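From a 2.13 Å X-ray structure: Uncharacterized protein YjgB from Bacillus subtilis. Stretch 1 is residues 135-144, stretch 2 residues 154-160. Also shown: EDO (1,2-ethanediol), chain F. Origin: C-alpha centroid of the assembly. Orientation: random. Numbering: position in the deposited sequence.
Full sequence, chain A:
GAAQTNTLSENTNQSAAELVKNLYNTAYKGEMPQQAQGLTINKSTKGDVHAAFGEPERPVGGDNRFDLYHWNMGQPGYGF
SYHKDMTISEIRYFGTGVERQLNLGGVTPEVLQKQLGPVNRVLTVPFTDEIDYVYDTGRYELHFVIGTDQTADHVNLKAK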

# COMPACT_ATOMS: atom_id res chain seq x y z
N TYR A 135 -7.92 0.56 -8.57
CA TYR A 135 -9.01 1.50 -8.30
C TYR A 135 -8.49 2.93 -8.49
O TYR A 135 -7.53 3.31 -7.84
CB TYR A 135 -9.57 1.31 -6.87
CG TYR A 135 -10.49 0.12 -6.77
CD1 TYR A 135 -11.85 0.24 -7.04
CD2 TYR A 135 -10.00 -1.14 -6.44
CE1 TYR A 135 -12.70 -0.87 -6.98
CE2 TYR A 135 -10.85 -2.25 -6.35
CZ TYR A 135 -12.20 -2.11 -6.62
OH TYR A 135 -13.04 -3.20 -6.55
N ASP A 136 -9.10 3.71 -9.41
CA ASP A 136 -8.67 5.09 -9.63
C ASP A 136 -9.20 5.98 -8.51
O ASP A 136 -10.37 5.85 -8.13
CB ASP A 136 -9.10 5.61 -11.01
CG ASP A 136 -8.39 4.98 -12.20
OD1 ASP A 136 -7.24 4.50 -12.04
OD2 ASP A 136 -8.95 5.05 -13.32
N THR A 137 -8.32 6.82 -7.93
CA THR A 137 -8.62 7.70 -6.79
C THR A 137 -8.12 9.14 -7.06
O THR A 137 -7.11 9.59 -6.51
CB THR A 137 -8.03 7.11 -5.49
OG1 THR A 137 -6.61 7.05 -5.61
CG2 THR A 137 -8.59 5.73 -5.16
N GLY A 138 -8.84 9.84 -7.92
CA GLY A 138 -8.52 11.20 -8.32
C GLY A 138 -7.26 11.27 -9.15
O GLY A 138 -7.21 10.72 -10.25
N ARG A 139 -6.23 11.94 -8.61
CA ARG A 139 -4.91 12.07 -9.21
C ARG A 139 -4.07 10.80 -9.01
O ARG A 139 -3.00 10.68 -9.60
CB ARG A 139 -4.15 13.23 -8.53
CG ARG A 139 -4.72 14.60 -8.72
CD ARG A 139 -3.60 15.60 -8.73
NE ARG A 139 -3.45 16.25 -7.43
CZ ARG A 139 -2.64 17.27 -7.21
NH1 ARG A 139 -1.87 17.75 -8.18
NH2 ARG A 139 -2.58 17.82 -6.00
N TYR A 140 -4.50 9.91 -8.09
CA TYR A 140 -3.74 8.73 -7.72
C TYR A 140 -4.48 7.43 -8.06
O TYR A 140 -5.59 7.46 -8.59
CB TYR A 140 -3.40 8.79 -6.19
CG TYR A 140 -2.92 10.17 -5.78
CD1 TYR A 140 -1.60 10.56 -5.97
CD2 TYR A 140 -3.82 11.13 -5.30
CE1 TYR A 140 -1.17 11.85 -5.65
CE2 TYR A 140 -3.40 12.43 -5.00
CZ TYR A 140 -2.07 12.78 -5.17
OH TYR A 140 -1.65 14.05 -4.85
N GLU A 141 -3.82 6.28 -7.81
CA GLU A 141 -4.41 4.96 -8.03
C GLU A 141 -3.94 3.99 -6.97
O GLU A 141 -2.79 4.05 -6.51
CB GLU A 141 -4.14 4.43 -9.44
CG GLU A 141 -2.78 4.80 -10.00
CD GLU A 141 -2.49 4.26 -11.38
OE1 GLU A 141 -3.38 4.33 -12.26
OE2 GLU A 141 -1.34 3.80 -11.59
N LEU A 142 -4.88 3.16 -6.50
CA LEU A 142 -4.66 2.13 -5.48
C LEU A 142 -4.57 0.81 -6.16
O LEU A 142 -5.53 0.39 -6.82
CB LEU A 142 -5.81 2.09 -4.50
CG LEU A 142 -5.75 2.83 -3.24
CD1 LEU A 142 -6.93 2.46 -2.41
CD2 LEU A 142 -4.48 2.53 -2.46
N HIS A 143 -3.42 0.16 -6.02
CA HIS A 143 -3.14 -1.12 -6.63
C HIS A 143 -3.23 -2.21 -5.58
O HIS A 143 -2.30 -2.34 -4.77
CB HIS A 143 -1.75 -1.09 -7.26
CG HIS A 143 -1.60 -0.14 -8.41
ND1 HIS A 143 -1.45 -0.60 -9.71
CD2 HIS A 143 -1.54 1.21 -8.42
CE1 HIS A 143 -1.31 0.48 -10.46
NE2 HIS A 143 -1.36 1.59 -9.73
N PHE A 144 -4.35 -2.96 -5.53
CA PHE A 144 -4.48 -4.07 -4.59
C PHE A 144 -3.86 -5.31 -5.24
O PHE A 144 -4.45 -5.87 -6.17
CB PHE A 144 -5.93 -4.32 -4.20
CG PHE A 144 -6.58 -3.21 -3.43
CD1 PHE A 144 -7.26 -2.19 -4.09
CD2 PHE A 144 -6.55 -3.19 -2.04
CE1 PHE A 144 -7.90 -1.17 -3.38
CE2 PHE A 144 -7.17 -2.16 -1.32
CZ PHE A 144 -7.86 -1.17 -2.00
N HIS A 154 0.12 -6.94 -0.77
CA HIS A 154 0.39 -5.53 -0.52
C HIS A 154 -0.55 -4.66 -1.36
O HIS A 154 -1.13 -5.13 -2.35
CB HIS A 154 1.87 -5.14 -0.76
CG HIS A 154 2.41 -5.55 -2.09
ND1 HIS A 154 2.21 -4.79 -3.23
CD2 HIS A 154 3.16 -6.63 -2.42
CE1 HIS A 154 2.84 -5.43 -4.20
NE2 HIS A 154 3.43 -6.53 -3.75
N VAL A 155 -0.72 -3.42 -0.92
CA VAL A 155 -1.55 -2.41 -1.57
C VAL A 155 -0.63 -1.25 -1.90
O VAL A 155 0.06 -0.76 -1.02
CB VAL A 155 -2.73 -1.98 -0.68
CG1 VAL A 155 -3.64 -1.00 -1.40
CG2 VAL A 155 -3.54 -3.19 -0.20
N ASN A 156 -0.54 -0.88 -3.19
CA ASN A 156 0.32 0.21 -3.66
C ASN A 156 -0.43 1.49 -3.96
O ASN A 156 -1.53 1.45 -4.50
CB ASN A 156 1.08 -0.20 -4.92
CG ASN A 156 1.91 -1.44 -4.79
OD1 ASN A 156 2.24 -1.87 -3.68
ND2 ASN A 156 2.27 -2.04 -5.92
N LEU A 157 0.18 2.63 -3.62
CA LEU A 157 -0.38 3.94 -3.95
C LEU A 157 0.62 4.73 -4.76
O LEU A 157 1.76 4.88 -4.33
CB LEU A 157 -0.80 4.72 -2.70
CG LEU A 157 -1.50 6.07 -2.95
CD1 LEU A 157 -2.84 5.89 -3.62
CD2 LEU A 157 -1.66 6.81 -1.68
N LYS A 158 0.20 5.23 -5.94
CA LYS A 158 1.06 6.06 -6.78
C LYS A 158 0.23 7.06 -7.56
O LYS A 158 -0.99 6.93 -7.61
CB LYS A 158 1.96 5.21 -7.71
CG LYS A 158 1.27 4.34 -8.75
CD LYS A 158 2.31 3.86 -9.76
CE LYS A 158 1.86 2.67 -10.58
NZ LYS A 158 3.02 1.91 -11.13
N ALA A 159 0.88 8.06 -8.18
CA ALA A 159 0.18 9.02 -9.03
C ALA A 159 -0.22 8.38 -10.34
O ALA A 159 0.52 7.52 -10.86
CB ALA A 159 1.05 10.24 -9.30
N LYS A 160 -1.40 8.76 -10.86
CA LYS A 160 -1.89 8.31 -12.17
C LYS A 160 -0.92 8.77 -13.29
O LYS A 160 -0.52 9.96 -13.29
CB LYS A 160 -3.31 8.85 -12.47
CG LYS A 160 -4.46 7.99 -11.94
CD LYS A 160 -5.64 7.91 -12.91
CE LYS A 160 -6.46 9.20 -13.00
NZ LYS A 160 -7.40 9.25 -14.17
OXT LYS A 160 -0.53 7.92 -14.13
C1 EDO F . -5.46 16.09 -3.95
O1 EDO F . -5.29 15.96 -5.37
C2 EDO F . -4.23 15.54 -3.16
O2 EDO F . -3.05 16.35 -3.25

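Antiparallel strands sort their side chains by alternation, and the C-terminal pair of YjgB shows how each sheet face then packs by shape. Residues 140-144, leaving a type II' turn from Thr-137 to Tyr-140, run against 154-159. Hydrogen-bonded pairs set the register: His-143 N donates to Asn-156 O (2.7 Å) and Asn-156 N returns to His-143 O (2.8 Å), while Glu-141 N reaches Lys-158 O at 2.9 Å. Beyond them, Lys-160 N bonds to Arg-139 O (2.8 Å), extending the ladder to the C-terminal residue.

One face, carrying Leu-142, Phe-144, Val-155 and Leu-157, is apolar and interdigitated. Val-155 fills the space between its neighbours: CG1 lies over the ring face of Phe-144, 4.0 Å from the ring centroid, and also meets Leu-142 CD2 at 3.8 Å. Leu-157 CD1 likewise wedges between Leu-142 CD2 and Tyr-140 CB, 3.9 Å from each, so methyls from one strand settle against methyl, methylene and ring surfaces of the other.

The other face is polar. Lys-158 lays its aliphatic chain along His-143 and Glu-141, its CE 3.5 Å from both His-143 NE2 and Glu-141 OE2; a weak hydrogen bond from His-143 NE2 to Glu-141 OE2 (2.9 Å) ties those two together. Here methylene packing supplements polar pairing.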